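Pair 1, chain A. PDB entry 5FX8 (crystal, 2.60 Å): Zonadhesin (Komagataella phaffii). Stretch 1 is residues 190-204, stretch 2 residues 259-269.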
# COMPACT_ATOMS: atom_id res chain seq x y z
N PHE A 190 48.31 16.12 1.80
CA PHE A 190 46.91 16.50 1.61
C PHE A 190 46.36 17.17 2.86
O PHE A 190 46.64 16.75 3.97
CB PHE A 190 46.05 15.29 1.25
CG PHE A 190 46.19 14.85 -0.17
CD1 PHE A 190 46.02 15.76 -1.20
CD2 PHE A 190 46.52 13.55 -0.48
CE1 PHE A 190 46.16 15.36 -2.52
CE2 PHE A 190 46.66 13.15 -1.81
CZ PHE A 190 46.48 14.05 -2.82
N ASP A 191 45.57 18.22 2.65
CA ASP A 191 44.87 18.93 3.73
C ASP A 191 43.47 18.34 3.83
O ASP A 191 42.59 18.64 3.02
CB ASP A 191 44.84 20.43 3.46
CG ASP A 191 44.27 21.22 4.62
OD1 ASP A 191 43.67 20.61 5.53
OD2 ASP A 191 44.41 22.46 4.61
N CYS A 192 43.26 17.52 4.84
CA CYS A 192 42.01 16.80 4.95
C CYS A 192 40.88 17.69 5.38
O CYS A 192 39.71 17.35 5.19
CB CYS A 192 42.19 15.64 5.91
SG CYS A 192 43.53 14.61 5.31
N SER A 193 41.20 18.85 5.91
CA SER A 193 40.20 19.85 6.19
C SER A 193 39.76 20.61 4.95
O SER A 193 38.96 21.54 5.06
CB SER A 193 40.76 20.79 7.26
OG SER A 193 40.13 22.04 7.22
N GLU A 194 40.23 20.25 3.76
CA GLU A 194 39.99 21.08 2.59
C GLU A 194 39.57 20.24 1.39
O GLU A 194 39.93 20.54 0.26
CB GLU A 194 41.22 21.92 2.25
CG GLU A 194 41.47 23.07 3.20
CD GLU A 194 40.35 24.10 3.19
OE1 GLU A 194 40.07 24.69 2.12
OE2 GLU A 194 39.73 24.33 4.25
N VAL A 195 38.81 19.18 1.61
CA VAL A 195 38.24 18.37 0.54
C VAL A 195 36.79 18.80 0.37
O VAL A 195 36.05 18.92 1.35
CB VAL A 195 38.34 16.87 0.85
CG1 VAL A 195 37.97 16.03 -0.35
CG2 VAL A 195 39.73 16.51 1.31
N LYS A 196 36.39 19.08 -0.86
CA LYS A 196 35.08 19.67 -1.10
C LYS A 196 34.60 19.21 -2.47
O LYS A 196 35.36 18.63 -3.25
CB LYS A 196 35.14 21.20 -0.99
CG LYS A 196 36.03 21.85 -2.02
CD LYS A 196 36.13 23.34 -1.87
CE LYS A 196 37.03 23.90 -2.95
NZ LYS A 196 37.23 25.36 -2.86
N TYR A 197 33.33 19.43 -2.75
CA TYR A 197 32.80 19.07 -4.05
C TYR A 197 31.72 20.05 -4.43
O TYR A 197 31.21 20.80 -3.60
CB TYR A 197 32.29 17.62 -4.08
CG TYR A 197 30.92 17.42 -3.47
CD1 TYR A 197 30.76 17.21 -2.10
CD2 TYR A 197 29.78 17.43 -4.26
CE1 TYR A 197 29.52 17.03 -1.55
CE2 TYR A 197 28.54 17.25 -3.73
CZ TYR A 197 28.40 17.05 -2.36
OH TYR A 197 27.14 16.87 -1.82
N ALA A 198 31.38 20.05 -5.70
CA ALA A 198 30.31 20.89 -6.21
C ALA A 198 29.69 20.18 -7.39
O ALA A 198 30.32 19.34 -8.02
CB ALA A 198 30.82 22.26 -6.62
N VAL A 199 28.45 20.54 -7.70
CA VAL A 199 27.75 20.01 -8.86
C VAL A 199 27.21 21.20 -9.64
O VAL A 199 26.39 21.96 -9.12
CB VAL A 199 26.61 19.06 -8.47
CG1 VAL A 199 26.04 18.42 -9.70
CG2 VAL A 199 27.08 17.99 -7.52
N GLY A 200 27.68 21.37 -10.87
CA GLY A 200 27.25 22.47 -11.71
C GLY A 200 26.58 21.96 -12.97
O GLY A 200 26.86 20.85 -13.43
N SER A 201 25.70 22.77 -13.52
CA SER A 201 24.99 22.41 -14.73
C SER A 201 25.10 23.42 -15.85
O SER A 201 24.64 23.14 -16.96
CB SER A 201 23.51 22.18 -14.42
OG SER A 201 22.99 23.32 -13.77
N SER A 202 25.68 24.59 -15.62
CA SER A 202 25.76 25.61 -16.65
C SER A 202 26.81 25.28 -17.72
O SER A 202 26.47 24.82 -18.81
CB SER A 202 26.10 26.95 -16.03
OG SER A 202 27.47 26.91 -15.66
N LEU A 203 28.08 25.55 -17.40
CA LEU A 203 29.22 25.41 -18.31
C LEU A 203 29.27 26.56 -19.30
O LEU A 203 28.25 26.88 -19.92
CB LEU A 203 29.21 24.08 -19.07
CG LEU A 203 29.28 22.82 -18.23
CD1 LEU A 203 29.78 21.66 -19.05
CD2 LEU A 203 30.16 23.05 -17.02
N ASN A 204 30.44 27.18 -19.44
CA ASN A 204 30.65 28.26 -20.39
C ASN A 204 31.11 27.70 -21.73
O ASN A 204 31.01 26.50 -22.00
CB ASN A 204 31.64 29.28 -19.84
CG ASN A 204 32.99 28.68 -19.52
OD1 ASN A 204 33.45 27.73 -20.17
ND2 ASN A 204 33.63 29.23 -18.51
N GLU A 259 24.93 17.64 -15.86
CA GLU A 259 25.63 18.08 -14.67
C GLU A 259 27.05 17.55 -14.67
O GLU A 259 27.37 16.55 -15.32
CB GLU A 259 24.88 17.62 -13.41
CG GLU A 259 23.69 18.50 -13.06
CD GLU A 259 22.95 18.00 -11.84
OE1 GLU A 259 23.12 16.81 -11.52
OE2 GLU A 259 22.20 18.78 -11.21
N VAL A 260 27.93 18.25 -13.95
CA VAL A 260 29.30 17.83 -13.73
C VAL A 260 29.58 17.87 -12.24
O VAL A 260 29.36 18.90 -11.60
CB VAL A 260 30.31 18.71 -14.49
CG1 VAL A 260 31.71 18.44 -14.02
CG2 VAL A 260 30.26 18.46 -15.96
N LEU A 261 30.03 16.74 -11.69
CA LEU A 261 30.54 16.68 -10.32
C LEU A 261 32.01 17.04 -10.30
O LEU A 261 32.82 16.44 -11.00
CB LEU A 261 30.36 15.28 -9.74
CG LEU A 261 31.03 15.06 -8.38
CD1 LEU A 261 30.35 15.91 -7.40
CD2 LEU A 261 30.89 13.65 -7.97
N ARG A 262 32.38 18.00 -9.46
CA ARG A 262 33.76 18.45 -9.36
C ARG A 262 34.25 18.25 -7.94
O ARG A 262 33.72 18.86 -7.01
CB ARG A 262 33.89 19.91 -9.78
CG ARG A 262 35.23 20.55 -9.45
CD ARG A 262 35.45 21.81 -10.24
NE ARG A 262 35.71 21.49 -11.63
CZ ARG A 262 35.77 22.39 -12.60
NH1 ARG A 262 35.59 23.67 -12.30
NH2 ARG A 262 36.01 22.02 -13.84
N VAL A 263 35.26 17.42 -7.76
CA VAL A 263 35.86 17.22 -6.45
C VAL A 263 37.16 18.00 -6.38
O VAL A 263 37.99 17.92 -7.29
CB VAL A 263 36.09 15.73 -6.17
CG1 VAL A 263 36.65 15.57 -4.78
CG2 VAL A 263 34.80 15.00 -6.29
N SER A 264 37.35 18.75 -5.31
CA SER A 264 38.53 19.57 -5.12
C SER A 264 39.28 19.09 -3.89
O SER A 264 38.68 18.99 -2.82
CB SER A 264 38.14 21.03 -4.98
OG SER A 264 39.23 21.83 -4.61
N PHE A 265 40.57 18.79 -4.02
CA PHE A 265 41.38 18.51 -2.84
C PHE A 265 42.71 19.25 -2.90
O PHE A 265 43.43 19.19 -3.89
CB PHE A 265 41.61 17.01 -2.63
CG PHE A 265 41.90 16.25 -3.86
CD1 PHE A 265 40.89 15.89 -4.72
CD2 PHE A 265 43.19 15.85 -4.14
CE1 PHE A 265 41.16 15.18 -5.85
CE2 PHE A 265 43.48 15.12 -5.27
CZ PHE A 265 42.46 14.79 -6.13
N LEU A 266 43.02 19.94 -1.82
CA LEU A 266 44.21 20.75 -1.72
C LEU A 266 45.39 19.90 -1.30
O LEU A 266 45.26 18.98 -0.49
CB LEU A 266 44.01 21.88 -0.72
CG LEU A 266 45.03 23.01 -0.56
CD1 LEU A 266 45.12 23.75 -1.85
CD2 LEU A 266 44.59 23.96 0.53
N SER A 267 46.55 20.22 -1.85
CA SER A 267 47.80 19.60 -1.46
C SER A 267 48.81 20.69 -1.17
O SER A 267 49.21 21.44 -2.07
CB SER A 267 48.29 18.66 -2.55
OG SER A 267 49.44 17.96 -2.14
N ASN A 268 49.22 20.81 0.09
CA ASN A 268 50.30 21.71 0.47
C ASN A 268 51.66 21.11 0.12
O ASN A 268 51.89 19.91 0.31
CB ASN A 268 50.21 22.02 1.96
CG ASN A 268 49.01 22.86 2.29
OD1 ASN A 268 48.79 23.91 1.68
ND2 ASN A 268 48.20 22.41 3.24
N LEU A 269 52.56 21.94 -0.41
CA LEU A 269 53.88 21.50 -0.83
C LEU A 269 54.98 22.23 -0.06
O LEU A 269 54.82 23.37 0.36
CB LEU A 269 54.08 21.76 -2.33
CG LEU A 269 53.01 21.14 -3.22
CD1 LEU A 269 53.11 21.68 -4.64
CD2 LEU A 269 53.13 19.63 -3.22
O HOH W 1 40.21 22.24 -2.14

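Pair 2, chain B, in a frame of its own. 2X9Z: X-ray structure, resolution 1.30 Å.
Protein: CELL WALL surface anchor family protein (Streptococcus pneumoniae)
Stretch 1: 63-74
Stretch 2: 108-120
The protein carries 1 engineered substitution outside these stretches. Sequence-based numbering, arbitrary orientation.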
# COMPACT_ATOMS: atom_id res chain seq x y z
N PHE B 63 3.14 13.76 -1.79
CA PHE B 63 2.27 13.62 -0.63
C PHE B 63 2.26 14.90 0.20
O PHE B 63 3.31 15.45 0.51
CB PHE B 63 2.72 12.44 0.23
CG PHE B 63 1.96 12.31 1.52
CD1 PHE B 63 0.58 12.16 1.52
CD2 PHE B 63 2.62 12.39 2.74
CE1 PHE B 63 -0.12 12.06 2.71
CE2 PHE B 63 1.92 12.30 3.93
CZ PHE B 63 0.55 12.14 3.92
N ASN B 64 1.07 15.40 0.54
CA ASN B 64 0.96 16.62 1.34
C ASN B 64 0.91 16.31 2.84
O ASN B 64 -0.15 15.96 3.39
CB ASN B 64 -0.26 17.45 0.92
CG ASN B 64 -0.14 18.00 -0.50
OD1 ASN B 64 0.95 18.19 -1.02
ND2 ASN B 64 -1.29 18.27 -1.12
N LYS B 65 2.05 16.43 3.50
CA LYS B 65 2.10 16.12 4.92
C LYS B 65 1.18 17.03 5.71
O LYS B 65 1.05 18.22 5.40
CB LYS B 65 3.52 16.24 5.45
CG LYS B 65 4.49 15.24 4.83
CD LYS B 65 5.87 15.44 5.40
CE LYS B 65 6.84 14.40 4.89
NZ LYS B 65 8.19 14.67 5.44
N GLY B 66 0.53 16.48 6.73
CA GLY B 66 -0.34 17.24 7.60
C GLY B 66 -1.79 17.21 7.16
O GLY B 66 -2.65 17.76 7.85
N THR B 67 -2.07 16.59 6.01
CA THR B 67 -3.43 16.59 5.46
C THR B 67 -4.26 15.35 5.77
O THR B 67 -5.40 15.26 5.33
CB THR B 67 -3.43 16.81 3.92
OG1 THR B 67 -2.86 15.68 3.25
CG2 THR B 67 -2.66 18.08 3.55
N VAL B 68 -3.70 14.40 6.52
CA VAL B 68 -4.42 13.15 6.79
C VAL B 68 -5.49 13.34 7.86
O VAL B 68 -5.21 13.85 8.95
CB VAL B 68 -3.47 12.00 7.20
CG1 VAL B 68 -4.25 10.72 7.42
CG2 VAL B 68 -2.41 11.79 6.14
N LYS B 69 -6.72 12.95 7.53
CA LYS B 69 -7.83 12.94 8.48
C LYS B 69 -8.46 11.56 8.50
O LYS B 69 -8.53 10.89 7.47
CB LYS B 69 -8.89 13.97 8.07
CG LYS B 69 -8.38 15.40 7.87
CD LYS B 69 -8.37 16.20 9.15
CE LYS B 69 -8.24 17.70 8.87
NZ LYS B 69 -6.94 18.02 8.23
N VAL B 70 -8.90 11.11 9.67
CA VAL B 70 -9.51 9.79 9.78
C VAL B 70 -10.79 9.82 10.61
O VAL B 70 -10.83 10.41 11.70
CB VAL B 70 -8.51 8.75 10.34
CG1 VAL B 70 -7.93 9.20 11.67
CG2 VAL B 70 -9.16 7.38 10.46
N THR B 71 -11.83 9.19 10.08
CA THR B 71 -13.13 9.12 10.73
C THR B 71 -13.62 7.67 10.77
O THR B 71 -13.26 6.86 9.92
CB THR B 71 -14.20 9.97 9.98
OG1 THR B 71 -14.34 9.49 8.64
CG2 THR B 71 -13.81 11.45 9.97
N VAL B 72 -14.42 7.36 11.78
CA VAL B 72 -15.19 6.12 11.82
C VAL B 72 -16.67 6.50 11.84
O VAL B 72 -17.10 7.27 12.70
CB VAL B 72 -14.86 5.28 13.05
CG1 VAL B 72 -15.74 4.03 13.09
CG2 VAL B 72 -13.38 4.91 13.07
N ASP B 73 -17.43 5.99 10.87
CA ASP B 73 -18.83 6.38 10.69
C ASP B 73 -18.98 7.90 10.71
O ASP B 73 -19.92 8.45 11.28
CB ASP B 73 -19.74 5.70 11.73
CG ASP B 73 -19.87 4.20 11.50
OD1 ASP B 73 -19.47 3.70 10.43
OD2 ASP B 73 -20.39 3.50 12.39
N ASP B 74 -18.04 8.57 10.06
CA ASP B 74 -18.04 10.03 9.92
C ASP B 74 -17.80 10.81 11.22
O ASP B 74 -18.05 12.01 11.28
CB ASP B 74 -19.32 10.51 9.21
CG ASP B 74 -19.41 10.03 7.77
OD1 ASP B 74 -18.39 10.08 7.04
OD2 ASP B 74 -20.51 9.60 7.36
N ALA B 108 -22.83 -3.76 13.93
CA ALA B 108 -23.05 -3.48 12.51
C ALA B 108 -21.71 -3.16 11.88
O ALA B 108 -20.74 -2.84 12.56
CB ALA B 108 -24.01 -2.32 12.33
N GLU B 109 -21.66 -3.25 10.56
CA GLU B 109 -20.49 -2.86 9.79
C GLU B 109 -20.06 -1.43 10.15
O GLU B 109 -20.91 -0.55 10.31
CB GLU B 109 -20.85 -2.92 8.31
CG GLU B 109 -19.70 -2.94 7.34
CD GLU B 109 -20.19 -3.08 5.92
OE1 GLU B 109 -21.07 -2.29 5.52
OE2 GLU B 109 -19.71 -3.98 5.20
N LYS B 110 -18.76 -1.22 10.28
CA LYS B 110 -18.21 0.10 10.60
C LYS B 110 -17.42 0.61 9.41
O LYS B 110 -16.71 -0.16 8.74
CB LYS B 110 -17.31 0.05 11.84
CG LYS B 110 -18.00 -0.42 13.12
CD LYS B 110 -19.16 0.48 13.54
CE LYS B 110 -18.70 1.56 14.50
NZ LYS B 110 -19.78 2.54 14.83
N THR B 111 -17.54 1.90 9.11
CA THR B 111 -16.87 2.47 7.96
C THR B 111 -15.76 3.41 8.38
O THR B 111 -16.02 4.44 9.00
CB THR B 111 -17.86 3.25 7.09
OG1 THR B 111 -18.89 2.36 6.64
CG2 THR B 111 -17.17 3.85 5.89
N VAL B 112 -14.53 3.07 8.02
CA VAL B 112 -13.39 3.95 8.28
C VAL B 112 -13.10 4.73 7.01
O VAL B 112 -13.03 4.15 5.93
CB VAL B 112 -12.12 3.15 8.68
CG1 VAL B 112 -10.99 4.11 9.04
CG2 VAL B 112 -12.42 2.22 9.84
N LYS B 113 -12.94 6.04 7.13
CA LYS B 113 -12.56 6.87 5.99
C LYS B 113 -11.31 7.67 6.33
O LYS B 113 -11.23 8.34 7.36
CB LYS B 113 -13.71 7.81 5.62
CG LYS B 113 -13.41 8.73 4.43
CD LYS B 113 -14.67 9.50 4.05
CE LYS B 113 -14.40 10.57 3.02
NZ LYS B 113 -15.64 11.34 2.75
N ILE B 114 -10.32 7.58 5.44
CA ILE B 114 -9.08 8.32 5.58
C ILE B 114 -8.97 9.24 4.38
O ILE B 114 -9.09 8.80 3.23
CB ILE B 114 -7.87 7.37 5.59
CG1 ILE B 114 -7.97 6.40 6.77
CG2 ILE B 114 -6.55 8.18 5.65
CD1 ILE B 114 -6.96 5.27 6.70
N THR B 115 -8.78 10.53 4.63
CA THR B 115 -8.65 11.50 3.55
C THR B 115 -7.31 12.20 3.64
O THR B 115 -6.73 12.34 4.72
CB THR B 115 -9.79 12.54 3.56
OG1 THR B 115 -9.73 13.31 4.76
CG2 THR B 115 -11.15 11.87 3.48
N TYR B 116 -6.81 12.65 2.49
CA TYR B 116 -5.55 13.38 2.42
C TYR B 116 -5.40 13.94 1.01
O TYR B 116 -6.21 13.64 0.14
CB TYR B 116 -4.36 12.46 2.73
CG TYR B 116 -4.12 11.41 1.67
CD1 TYR B 116 -3.25 11.65 0.61
CD2 TYR B 116 -4.76 10.18 1.72
CE1 TYR B 116 -3.02 10.69 -0.38
CE2 TYR B 116 -4.54 9.21 0.75
CZ TYR B 116 -3.67 9.48 -0.30
OH TYR B 116 -3.45 8.53 -1.26
N SER B 117 -4.38 14.75 0.80
CA SER B 117 -4.13 15.24 -0.55
C SER B 117 -2.68 15.05 -0.97
O SER B 117 -1.81 14.79 -0.13
CB SER B 117 -4.56 16.70 -0.69
OG SER B 117 -3.77 17.54 0.14
N ALA B 118 -2.45 15.18 -2.27
CA ALA B 118 -1.12 15.16 -2.84
C ALA B 118 -1.09 16.19 -3.95
O ALA B 118 -2.13 16.57 -4.46
CB ALA B 118 -0.79 13.79 -3.38
N THR B 119 0.10 16.65 -4.30
CA THR B 119 0.24 17.68 -5.31
C THR B 119 0.93 17.12 -6.54
O THR B 119 1.99 16.50 -6.42
CB THR B 119 1.08 18.84 -4.77
OG1 THR B 119 0.47 19.34 -3.58
CG2 THR B 119 1.18 19.97 -5.78
N LEU B 120 0.35 17.33 -7.72
CA LEU B 120 1.03 16.93 -8.95
C LEU B 120 2.23 17.85 -9.16
O LEU B 120 2.09 19.07 -9.16
CB LEU B 120 0.08 16.98 -10.15
CG LEU B 120 0.59 16.36 -11.45
CD1 LEU B 120 0.78 14.86 -11.29
CD2 LEU B 120 -0.35 16.66 -12.60
O HOH W 2 -7.92 15.38 4.40
O HOH W 3 -16.07 7.29 8.33
O HOH W 4 -11.87 11.17 6.91
O HOH W 5 -22.10 1.63 11.59
O HOH W 6 -21.05 2.57 8.38

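The sharpest difference lies at one matched position, G200(A) in pair 1 and D73(B) in pair 2. In pair 1 the backbone closes the ladder by itself: G200(A) N donates to V260(A) O at 3.1 Å, and V260(A) N returns the bond to G200(A) O at 2.9 Å. Pair 2 keeps the first bond, D73(B) N to T111(B) O at 2.8 Å, but hands the second to a side chain: T111(B) N donates to D73(B) OD1 at 3.0 Å. The backbone of D73(B), at phi 48° and psi 41°, has left the extended form, and its carboxylate stands in for the carbonyl. E259(A) and its match K110(B) both pack on the matched valine, V199(A) CG1 to E259(A) CD at 3.8 Å and V72(B) CG1 to K110(B) CE at 4.1 Å; the difference is that K110(B) NZ also forms a salt bridge with the other carboxylate oxygen, D73(B) OD2, at 2.7 Å.

The frame beneath these choices is the same: two antiparallel strands, at 165° in pair 1 and 169° in pair 2, with axes 4.7 Å apart at closest approach. Fourteen central residues superpose at 0.6 Å. K196(A) with S264(A) and A198(A) with R262(A) are hydrogen-bonded pairs, matched by K69(B) with T115(B) and T71(B) with K113(B); all eight bonds measure 2.8 to 3.0 Å between N and O. The same backbone bonds hold the same register while the side chains differ.

On the face bearing Y197(A), L261(A) and V263(A), bulk is redistributed within that register. Y197(A) meets L261(A) through CD2 and CD1 at 3.5 Å; at the matched positions V70(B) CG2 and V112(B) CG1 sit 4.0 Å apart. V263(A) becomes I114(B), which V70(B) CG2 also touches, at 4.0 Å from I114(B) CG1. V199(A) and V72(B) are nearly interchangeable, their side-chain centres 0.4 Å apart after superposition.

The face bearing K196(A) and A198(A) is treated differently. A198(A) is buried, whereas T71(B) OG1 is hydrogen-bonded to water 3 at 2.8 Å, and the water donates to T111(B) O at 2.9 Å.

Before the strand, each chain makes a four-residue turn, type I from D191(A) to E194(A) and type II from N64(B) to T67(B). G66(B), at phi 93° and psi -5°, occupies a conformation that calls for glycine, while S193(A), at phi -78°, does not. In pair 2, T67(B) OG1 ties the turn down twice, donating to N64(B) O at 2.7 Å and accepting from S117(B) N at 3.0 Å; E194(A) lacks that link. A water bridge is shared: water 1 donates to E194(A) O at 3.0 Å and to S264(A) OG at 2.7 Å, and water 2 donates to T67(B) O at 2.7 Å and is hydrogen-bonded to T115(B) OG1 at 2.8 Å.

Both turns follow a phenylalanine that meets an aromatic across the gap. F63(B) points its edge toward the face of Y116(B), with centroids 5.8 Å apart, whereas F190(A) and F265(A) meet obliquely, with ring centroids at 5.5 Å and planes at 71°.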